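Local coordinates for TRAP dicarboxylate ABC transporter, substrate-binding protein (Roseobacter denitrificans, PDB 4OVQ) that binds beta-D-glucuronate in the cleft between its two lobes, probably as the periplasmic solute receptor of a TRAP transport system, at residues D24-H32 with G80-N88; V161-N170 with L181-F190. All coordinates share one frame; numbering follows the deposited sequence.

Contact 1: D24-H32 with G80-N88; sequences DNWRGWNIH and GALEIGNFN. With BDP (beta-D-glucopyranuronic acid), chain C.
Trp29 and Phe87 meet at the packed end of a parallel beta pair, strands 25-29 and 84-88, neighbours in the mixed sheet of one lobe of this TRAP solute-binding protein. Trp29 CE3 comes within 3.5 Å of Phe87 CE1, the two ring planes inclined at 45°, while the carbonyl oxygen of Asn86 meets the indole at its edge, in plane. Gly85 makes room for the Phe87 ring: its CA lies over one face, and a CB there would collide with CZ. Alternating backbone bonds join the strands, from Ile84 N to Arg27 O, Trp29 N to Ile84 O and Asn86 N to Trp29 O. Trp29 NE1 is held by Gly68 O beyond the pair.

The other end is looser and wetter. Glu83, bent at chi2 (77°), lays CB and CG over one face of the Trp26 ring, CG 3.6 Å from CD1, and turns its carboxylate nearly parallel to the indole. Glu83 OE1 then receives Arg27 N at 2.8 Å from above the carboxylate plane; a water links OE2 to Asn25 O. With an alanine here, Arg27 N is likely to lose this acceptor, the water its OE2 mate and the indole the CG that lies on it. Leu82 CD1 sits over one face of the Arg27 guanidinium, whose edge faces Ala81 O and a second water.

Past strand 25-29 the chain reaches the sugar, where His32 NE2 donates to O2 of beta-D-glucuronate at 2.9 Å.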
loop_
_atom_site.group_PDB
_atom_site.type_symbol
_atom_site.label_atom_id
_atom_site.label_comp_id
_atom_site.label_asym_id
_atom_site.label_seq_id
_atom_site.Cartn_x
_atom_site.Cartn_y
_atom_site.Cartn_z
ATOM N N ASP A 24 -3.671 16.585 -22.694
ATOM C CA ASP A 24 -5.023 16.053 -22.516
ATOM C C ASP A 24 -5.011 14.528 -22.410
ATOM O O ASP A 24 -5.880 13.938 -21.761
ATOM C CB ASP A 24 -5.938 16.476 -23.677
ATOM C CG ASP A 24 -6.046 17.980 -23.818
ATOM O OD1 ASP A 24 -6.390 18.656 -22.818
ATOM O OD2 ASP A 24 -5.774 18.484 -24.929
ATOM N N ASN A 25 -4.023 13.901 -23.044
ATOM C CA ASN A 25 -3.875 12.447 -23.023
ATOM C C ASN A 25 -2.844 12.061 -21.968
ATOM O O ASN A 25 -1.635 12.312 -22.111
ATOM C CB ASN A 25 -3.459 11.942 -24.392
ATOM C CG ASN A 25 -4.457 12.327 -25.482
ATOM O OD1 ASN A 25 -5.642 12.545 -25.212
ATOM N ND2 ASN A 25 -3.979 12.402 -26.724
ATOM N N TRP A 26 -3.332 11.466 -20.892
ATOM C CA TRP A 26 -2.500 11.199 -19.741
ATOM C C TRP A 26 -1.915 9.792 -19.753
ATOM O O TRP A 26 -2.416 8.882 -20.424
ATOM C CB TRP A 26 -3.335 11.368 -18.460
ATOM C CG TRP A 26 -3.918 12.768 -18.210
ATOM C CD1 TRP A 26 -3.548 13.936 -18.822
ATOM C CD2 TRP A 26 -4.948 13.120 -17.271
ATOM N NE1 TRP A 26 -4.289 14.984 -18.321
ATOM C CE2 TRP A 26 -5.158 14.510 -17.375
ATOM C CE3 TRP A 26 -5.727 12.390 -16.371
ATOM C CZ2 TRP A 26 -6.104 15.186 -16.595
ATOM C CZ3 TRP A 26 -6.660 13.053 -15.595
ATOM C CH2 TRP A 26 -6.861 14.434 -15.726
ATOM N N ARG A 27 -0.871 9.622 -18.950
ATOM C CA ARG A 27 -0.300 8.318 -18.701
ATOM C C ARG A 27 -0.400 8.027 -17.207
ATOM O O ARG A 27 -0.257 8.940 -16.384
ATOM C CB ARG A 27 1.155 8.282 -19.167
ATOM C CG ARG A 27 1.247 8.496 -20.665
ATOM C CD ARG A 27 2.607 8.928 -21.109
ATOM N NE ARG A 27 3.627 7.970 -20.729
ATOM C CZ ARG A 27 4.605 8.184 -19.849
ATOM N NH1 ARG A 27 4.735 9.343 -19.207
ATOM N NH2 ARG A 27 5.480 7.209 -19.610
ATOM N N GLY A 28 -0.652 6.764 -16.897
ATOM C CA GLY A 28 -0.769 6.313 -15.526
ATOM C C GLY A 28 0.048 5.076 -15.206
ATOM O O GLY A 28 0.272 4.222 -16.066
ATOM N N TRP A 29 0.466 4.976 -13.945
ATOM C CA TRP A 29 1.253 3.848 -13.446
ATOM C C TRP A 29 0.488 2.960 -12.492
ATOM O O TRP A 29 -0.248 3.456 -11.613
ATOM C CB TRP A 29 2.505 4.399 -12.740
ATOM C CG TRP A 29 3.493 3.448 -12.178
ATOM C CD1 TRP A 29 4.680 3.069 -12.762
ATOM C CD2 TRP A 29 3.457 2.804 -10.893
ATOM N NE1 TRP A 29 5.344 2.212 -11.937
ATOM C CE2 TRP A 29 4.627 2.026 -10.785
ATOM C CE3 TRP A 29 2.535 2.787 -9.838
ATOM C CZ2 TRP A 29 4.912 1.235 -9.651
ATOM C CZ3 TRP A 29 2.794 1.989 -8.732
ATOM C CH2 TRP A 29 4.004 1.268 -8.618
ATOM N N ASN A 30 0.660 1.661 -12.652
ATOM C CA ASN A 30 0.180 0.672 -11.699
ATOM C C ASN A 30 1.173 -0.478 -11.708
ATOM O O ASN A 30 1.645 -0.879 -12.786
ATOM C CB ASN A 30 -1.235 0.198 -12.107
ATOM C CG ASN A 30 -1.658 -1.117 -11.435
ATOM O OD1 ASN A 30 -1.478 -1.292 -10.248
ATOM N ND2 ASN A 30 -2.264 -2.041 -12.194
ATOM N N ILE A 31 1.506 -1.030 -10.545
ATOM C CA ILE A 31 2.520 -2.084 -10.471
ATOM C C ILE A 31 1.976 -3.485 -10.744
ATOM O O ILE A 31 2.761 -4.405 -10.983
ATOM C CB ILE A 31 3.255 -2.049 -9.101
ATOM C CG1 ILE A 31 4.659 -2.676 -9.145
ATOM C CG2 ILE A 31 2.399 -2.631 -7.995
ATOM C CD1 ILE A 31 5.558 -2.149 -7.977
ATOM N N HIS A 32 0.649 -3.651 -10.752
ATOM C CA HIS A 32 0.025 -4.975 -10.669
ATOM C C HIS A 32 -0.205 -5.655 -12.017
ATOM O O HIS A 32 -0.139 -5.018 -13.066
ATOM C CB HIS A 32 -1.250 -4.934 -9.817
ATOM C CG HIS A 32 -0.956 -4.680 -8.377
ATOM N ND1 HIS A 32 -0.419 -5.650 -7.558
ATOM C CD2 HIS A 32 -1.057 -3.556 -7.623
ATOM C CE1 HIS A 32 -0.206 -5.138 -6.360
ATOM N NE2 HIS A 32 -0.590 -3.872 -6.366
ATOM N N GLY A 80 5.670 15.831 -12.660
ATOM C CA GLY A 80 4.845 16.058 -13.825
ATOM C C GLY A 80 5.224 15.321 -15.092
ATOM O O GLY A 80 4.664 15.592 -16.154
ATOM N N ALA A 81 6.142 14.368 -14.980
ATOM C CA ALA A 81 6.490 13.510 -16.099
ATOM C C ALA A 81 5.434 12.417 -16.353
ATOM O O ALA A 81 5.344 11.867 -17.460
ATOM C CB ALA A 81 7.833 12.891 -15.832
ATOM N N LEU A 82 4.628 12.151 -15.329
ATOM C CA LEU A 82 3.513 11.205 -15.390
ATOM C C LEU A 82 2.357 11.884 -14.703
ATOM O O LEU A 82 2.540 12.544 -13.699
ATOM C CB LEU A 82 3.910 9.973 -14.600
ATOM C CG LEU A 82 3.506 8.570 -14.998
ATOM C CD1 LEU A 82 3.795 8.331 -16.473
ATOM C CD2 LEU A 82 4.285 7.606 -14.099
ATOM N N GLU A 83 1.148 11.736 -15.213
ATOM C CA GLU A 83 0.023 12.421 -14.595
ATOM C C GLU A 83 -0.603 11.638 -13.430
ATOM O O GLU A 83 -1.072 12.237 -12.472
ATOM C CB GLU A 83 -1.072 12.688 -15.644
ATOM C CG GLU A 83 -0.628 13.645 -16.782
ATOM C CD GLU A 83 0.282 13.012 -17.855
ATOM O OE1 GLU A 83 0.514 11.789 -17.904
ATOM O OE2 GLU A 83 0.806 13.797 -18.675
ATOM N N ILE A 84 -0.640 10.317 -13.553
ATOM C CA ILE A 84 -1.475 9.496 -12.683
ATOM C C ILE A 84 -0.688 8.327 -12.134
ATOM O O ILE A 84 0.113 7.711 -12.851
ATOM C CB ILE A 84 -2.711 8.954 -13.471
ATOM C CG1 ILE A 84 -3.648 10.101 -13.863
ATOM C CG2 ILE A 84 -3.420 7.891 -12.675
ATOM C CD1 ILE A 84 -4.419 10.733 -12.727
ATOM N N GLY A 85 -0.972 7.972 -10.882
ATOM C CA GLY A 85 -0.494 6.710 -10.336
ATOM C C GLY A 85 -1.514 6.128 -9.376
ATOM O O GLY A 85 -2.270 6.838 -8.736
ATOM N N ASN A 86 -1.583 4.812 -9.315
ATOM C CA ASN A 86 -2.159 4.138 -8.173
ATOM C C ASN A 86 -0.980 3.773 -7.275
ATOM O O ASN A 86 -0.223 2.853 -7.579
ATOM C CB ASN A 86 -2.954 2.898 -8.619
ATOM C CG ASN A 86 -3.099 1.844 -7.524
ATOM O OD1 ASN A 86 -3.015 0.644 -7.785
ATOM N ND2 ASN A 86 -3.291 2.287 -6.296
ATOM N N PHE A 87 -0.834 4.518 -6.197
ATOM C CA PHE A 87 0.262 4.358 -5.274
ATOM C C PHE A 87 -0.210 3.824 -3.904
ATOM O O PHE A 87 -1.139 4.359 -3.269
ATOM C CB PHE A 87 1.016 5.682 -5.067
ATOM C CG PHE A 87 1.657 6.223 -6.297
ATOM C CD1 PHE A 87 2.297 5.380 -7.183
ATOM C CD2 PHE A 87 1.616 7.590 -6.544
ATOM C CE1 PHE A 87 2.891 5.882 -8.333
ATOM C CE2 PHE A 87 2.205 8.118 -7.672
ATOM C CZ PHE A 87 2.846 7.266 -8.560
ATOM N N ASN A 88 0.494 2.802 -3.433
ATOM C CA ASN A 88 0.422 2.424 -2.019
ATOM C C ASN A 88 1.010 3.554 -1.176
ATOM O O ASN A 88 2.009 4.166 -1.567
ATOM C CB ASN A 88 1.275 1.190 -1.833
ATOM C CG ASN A 88 1.129 0.540 -0.463
ATOM O OD1 ASN A 88 1.939 0.795 0.444
ATOM N ND2 ASN A 88 0.178 -0.374 -0.337
HETATM C C1 BDP C . 1.443 -4.231 -2.462
HETATM C C2 BDP C . 1.074 -2.862 -2.973
HETATM C C3 BDP C . 2.050 -2.511 -4.009
HETATM C C4 BDP C . 3.430 -2.511 -3.442
HETATM C C5 BDP C . 3.755 -3.861 -2.849
HETATM C C6 BDP C . 5.147 -3.916 -2.198
HETATM O O2 BDP C . -0.251 -3.016 -3.587
HETATM O O3 BDP C . 1.746 -1.109 -4.355
HETATM O O4 BDP C . 4.414 -2.167 -4.507
HETATM O O5 BDP C . 2.789 -4.241 -1.879
HETATM O O6A BDP C . 6.094 -3.256 -2.720
HETATM O O1 BDP C . 0.597 -4.681 -1.444
HETATM O O6B BDP C . 5.250 -4.755 -1.270
HETATM O O HOH W 1 0.564 13.230 -21.412
HETATM O O HOH W 2 2.926 11.387 -19.057
HETATM O O HOH W 3 -0.071 0.295 -8.410
#

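Contact 2: V161-N170 with L181-F190; sequences VEGMKVRVMN and LGGNPSPMAF. With BDP (beta-D-glucopyranuronic acid), chain C.
The Arg167 guanidinium meets the carboxylate of beta-D-glucuronate edge to edge, while the Phe190 ring lies against C5 and C6 with its face. Over the centre of one guanidinium face lies Met169 N, 4.0 Å above the plane; the edges carry the polar contacts. Along one edge Arg167 NH1 reaches O6B of the sugar at 2.8 Å and Arg167 NH2 reaches O6A at 2.9 Å, both nearly straight. Along another, NE and NH2 together grip Met188 O side-on, with that oxygen only 5° out of the guanidinium plane. Rotation of the group is thus fixed from two edges, and NH2 serves both the ligand and the backbone. Phe190 turns a face to the sugar: C5 stands 3.6 Å above the ring centre, and C6 approaches CD1 to 3.3 Å. Selenomethionine Met169 also lines the acid group, its SE near C6.

The arginine gets there with CG anti to its own N (chi1 179°), set against Met188 CB, and a bend at chi2 (-89°) that turns the chain until the guanidinium reaches Met188 O. The two strands under it, 165-168 and 184-187, run parallel. Their ladder passes from Asn184 N to Met164 O, Val166 N to Asn184 O, Ser186 N to Val166 O, Val168 N to Ser186 O, and finally Met188 N to Val168 O. At the far end Gly163 N, in a type II turn, bonds Gly182 O, the residue closing the preceding helix with a Schellman motif. A side chain at Gly182 would run into Glu162 OE1.

This is a right-handed beta-alpha-beta crossover: Val168 packs on Phe174 and Ile178 of connecting helix 172-180, Met188 touches Ala196 of helix 193-199, and Lys165 bridges to Asp203 beside strand 204-207.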
loop_
_atom_site.group_PDB
_atom_site.type_symbol
_atom_site.label_atom_id
_atom_site.label_comp_id
_atom_site.label_asym_id
_atom_site.label_seq_id
_atom_site.Cartn_x
_atom_site.Cartn_y
_atom_site.Cartn_z
ATOM N N VAL A 161 11.234 -14.323 14.340
ATOM C CA VAL A 161 11.739 -13.389 13.335
ATOM C C VAL A 161 13.237 -13.123 13.551
ATOM O O VAL A 161 13.928 -12.615 12.678
ATOM C CB VAL A 161 10.937 -12.046 13.371
ATOM C CG1 VAL A 161 11.369 -11.105 12.268
ATOM C CG2 VAL A 161 9.432 -12.303 13.244
ATOM N N GLU A 162 13.751 -13.460 14.730
ATOM C CA GLU A 162 15.149 -13.165 15.026
ATOM C C GLU A 162 16.047 -13.843 14.001
ATOM O O GLU A 162 15.921 -15.038 13.748
ATOM C CB GLU A 162 15.510 -13.626 16.449
ATOM C CG GLU A 162 16.999 -13.943 16.664
ATOM C CD GLU A 162 17.871 -12.717 16.898
ATOM O OE1 GLU A 162 17.326 -11.648 17.257
ATOM O OE2 GLU A 162 19.110 -12.843 16.718
ATOM N N GLY A 163 16.930 -13.052 13.393
ATOM C CA GLY A 163 17.883 -13.535 12.416
ATOM C C GLY A 163 17.317 -13.681 11.015
ATOM O O GLY A 163 18.068 -13.988 10.092
HETATM N N MSE A 164 16.016 -13.473 10.839
HETATM C CA MSE A 164 15.406 -13.652 9.524
HETATM C C MSE A 164 15.636 -12.407 8.631
HETATM O O MSE A 164 15.407 -11.277 9.072
HETATM C CB MSE A 164 13.905 -13.941 9.662
HETATM C CG MSE A 164 13.243 -14.387 8.375
HETATM SE SE MSE A 164 11.323 -14.674 8.582
HETATM C CE MSE A 164 11.348 -16.310 9.589
ATOM N N LYS A 165 16.063 -12.613 7.380
ATOM C CA LYS A 165 16.228 -11.514 6.416
ATOM C C LYS A 165 14.868 -11.296 5.800
ATOM O O LYS A 165 14.362 -12.157 5.080
ATOM C CB LYS A 165 17.224 -11.855 5.289
ATOM C CG LYS A 165 18.590 -12.342 5.746
ATOM C CD LYS A 165 19.432 -12.799 4.525
ATOM C CE LYS A 165 18.877 -14.084 3.833
ATOM N NZ LYS A 165 19.363 -15.313 4.554
ATOM N N VAL A 166 14.247 -10.166 6.105
ATOM C CA VAL A 166 12.892 -9.892 5.611
ATOM C C VAL A 166 12.879 -8.657 4.706
ATOM O O VAL A 166 13.311 -7.576 5.077
ATOM C CB VAL A 166 11.890 -9.682 6.759
ATOM C CG1 VAL A 166 10.474 -9.555 6.185
ATOM C CG2 VAL A 166 12.003 -10.815 7.817
ATOM N N ARG A 167 12.412 -8.850 3.478
ATOM C CA ARG A 167 12.254 -7.746 2.555
ATOM C C ARG A 167 11.093 -6.876 3.002
ATOM O O ARG A 167 10.033 -7.371 3.418
ATOM C CB ARG A 167 11.981 -8.252 1.142
ATOM C CG ARG A 167 11.781 -7.130 0.078
ATOM C CD ARG A 167 10.325 -6.704 -0.015
ATOM N NE ARG A 167 10.092 -5.601 -0.942
ATOM C CZ ARG A 167 8.886 -5.127 -1.221
ATOM N NH1 ARG A 167 7.828 -5.684 -0.652
ATOM N NH2 ARG A 167 8.756 -4.117 -2.077
ATOM N N VAL A 168 11.334 -5.576 2.874
ATOM C CA VAL A 168 10.309 -4.568 3.095
ATOM C C VAL A 168 10.325 -3.530 2.005
ATOM O O VAL A 168 11.265 -3.452 1.211
ATOM C CB VAL A 168 10.492 -3.832 4.457
ATOM C CG1 VAL A 168 10.192 -4.784 5.611
ATOM C CG2 VAL A 168 11.899 -3.279 4.600
HETATM N N MSE A 169 9.260 -2.733 1.945
HETATM C CA MSE A 169 9.243 -1.566 1.058
HETATM C C MSE A 169 10.212 -0.507 1.517
HETATM O O MSE A 169 10.718 -0.585 2.630
HETATM C CB MSE A 169 7.843 -0.976 1.000
HETATM C CG MSE A 169 6.791 -1.903 0.354
HETATM SE SE MSE A 169 5.044 -1.125 0.061
HETATM C CE MSE A 169 4.394 -1.108 1.924
ATOM N N ASN A 170 10.446 0.471 0.632
ATOM C CA ASN A 170 11.398 1.543 0.887
ATOM C C ASN A 170 10.870 2.655 1.824
ATOM O O ASN A 170 10.458 3.710 1.374
ATOM C CB ASN A 170 11.820 2.122 -0.462
ATOM C CG ASN A 170 12.504 1.096 -1.343
ATOM O OD1 ASN A 170 13.688 0.795 -1.170
ATOM N ND2 ASN A 170 11.769 0.541 -2.288
ATOM N N LEU A 181 11.866 -6.666 15.807
ATOM C CA LEU A 181 11.489 -8.053 15.937
ATOM C C LEU A 181 12.737 -8.918 15.840
ATOM O O LEU A 181 12.643 -10.141 15.836
ATOM C CB LEU A 181 10.477 -8.426 14.851
ATOM C CG LEU A 181 9.149 -7.651 14.879
ATOM C CD1 LEU A 181 8.295 -8.010 13.678
ATOM C CD2 LEU A 181 8.390 -7.946 16.172
ATOM N N GLY A 182 13.896 -8.265 15.742
ATOM C CA GLY A 182 15.180 -8.952 15.708
ATOM C C GLY A 182 15.587 -9.468 14.350
ATOM O O GLY A 182 16.556 -10.202 14.225
ATOM N N GLY A 183 14.841 -9.091 13.322
ATOM C CA GLY A 183 15.181 -9.505 11.976
ATOM C C GLY A 183 16.148 -8.547 11.326
ATOM O O GLY A 183 16.548 -7.525 11.904
ATOM N N ASN A 184 16.515 -8.869 10.093
ATOM C CA ASN A 184 17.416 -8.062 9.328
ATOM C C ASN A 184 16.645 -7.592 8.096
ATOM O O ASN A 184 16.324 -8.364 7.180
ATOM C CB ASN A 184 18.663 -8.840 8.935
ATOM C CG ASN A 184 19.438 -9.339 10.141
ATOM O OD1 ASN A 184 19.892 -8.549 10.979
ATOM N ND2 ASN A 184 19.583 -10.650 10.238
ATOM N N PRO A 185 16.269 -6.324 8.109
ATOM C CA PRO A 185 15.449 -5.800 7.009
ATOM C C PRO A 185 16.226 -5.612 5.727
ATOM O O PRO A 185 17.426 -5.283 5.759
ATOM C CB PRO A 185 14.987 -4.448 7.546
ATOM C CG PRO A 185 16.028 -4.052 8.525
ATOM C CD PRO A 185 16.452 -5.336 9.193
ATOM N N SER A 186 15.521 -5.780 4.616
ATOM C CA SER A 186 16.102 -5.581 3.313
ATOM C C SER A 186 15.134 -4.806 2.448
ATOM O O SER A 186 14.213 -5.371 1.859
ATOM C CB SER A 186 16.411 -6.918 2.689
ATOM O OG SER A 186 17.084 -6.702 1.490
ATOM N N PRO A 187 15.306 -3.491 2.390
ATOM C CA PRO A 187 14.430 -2.740 1.497
ATOM C C PRO A 187 14.758 -3.053 0.050
ATOM O O PRO A 187 15.926 -3.038 -0.356
ATOM C CB PRO A 187 14.758 -1.278 1.788
ATOM C CG PRO A 187 15.537 -1.297 3.083
ATOM C CD PRO A 187 16.218 -2.618 3.145
HETATM N N MSE A 188 13.722 -3.306 -0.741
HETATM C CA MSE A 188 13.946 -3.773 -2.091
HETATM C C MSE A 188 12.702 -3.526 -2.916
HETATM O O MSE A 188 11.573 -3.633 -2.428
HETATM C CB MSE A 188 14.229 -5.287 -2.014
HETATM C CG MSE A 188 14.496 -5.943 -3.290
HETATM SE SE MSE A 188 14.687 -7.894 -3.090
HETATM C CE MSE A 188 15.849 -7.989 -1.731
ATOM N N ALA A 189 12.909 -3.237 -4.194
ATOM C CA ALA A 189 11.833 -3.083 -5.145
ATOM C C ALA A 189 10.972 -4.344 -5.205
ATOM O O ALA A 189 11.492 -5.441 -5.233
ATOM C CB ALA A 189 12.420 -2.776 -6.508
ATOM N N PHE A 190 9.667 -4.162 -5.285
ATOM C CA PHE A 190 8.707 -5.244 -5.321
ATOM C C PHE A 190 9.028 -6.244 -6.416
ATOM O O PHE A 190 8.883 -7.440 -6.214
ATOM C CB PHE A 190 7.324 -4.625 -5.537
ATOM C CG PHE A 190 6.160 -5.541 -5.294
ATOM C CD1 PHE A 190 6.105 -6.381 -4.202
ATOM C CD2 PHE A 190 5.084 -5.524 -6.186
ATOM C CE1 PHE A 190 4.946 -7.176 -3.989
ATOM C CE2 PHE A 190 3.962 -6.329 -5.969
ATOM C CZ PHE A 190 3.924 -7.140 -4.893
HETATM C C1 BDP C . 1.443 -4.231 -2.462
HETATM C C2 BDP C . 1.074 -2.862 -2.973
HETATM C C3 BDP C . 2.050 -2.511 -4.009
HETATM C C4 BDP C . 3.430 -2.511 -3.442
HETATM C C5 BDP C . 3.755 -3.861 -2.849
HETATM C C6 BDP C . 5.147 -3.916 -2.198
HETATM O O2 BDP C . -0.251 -3.016 -3.587
HETATM O O3 BDP C . 1.746 -1.109 -4.355
HETATM O O4 BDP C . 4.414 -2.167 -4.507
HETATM O O5 BDP C . 2.789 -4.241 -1.879
HETATM O O6A BDP C . 6.094 -3.256 -2.720
HETATM O O1 BDP C . 0.597 -4.681 -1.444
HETATM O O6B BDP C . 5.250 -4.755 -1.270
#

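In the fold
From the N terminus, strand 25-29 leads through helix 37-52, strand 58-62 and helix 70-79 before strand 84-88 closes contact 1, a loop of 47 residues. Contact 2 opens only later and closes a far shorter loop, ten residues mostly in helix 172-180. The two lie in series, neither nested nor crossed. Contact 1 belongs to the five-stranded mixed sheet; contact 2 pairs strands 165-168 and 184-187, the first also bonded to the chain at the start of strand 204-207, on the four-stranded sheet. Their centres are about 28 Å apart. Beta-D-glucuronate touches both, and beside it Asn88 packs on Met169 and Ile31 on Phe190. Glu234, Gln70, Arg146 and Asn207 also hydrogen-bond the sugar.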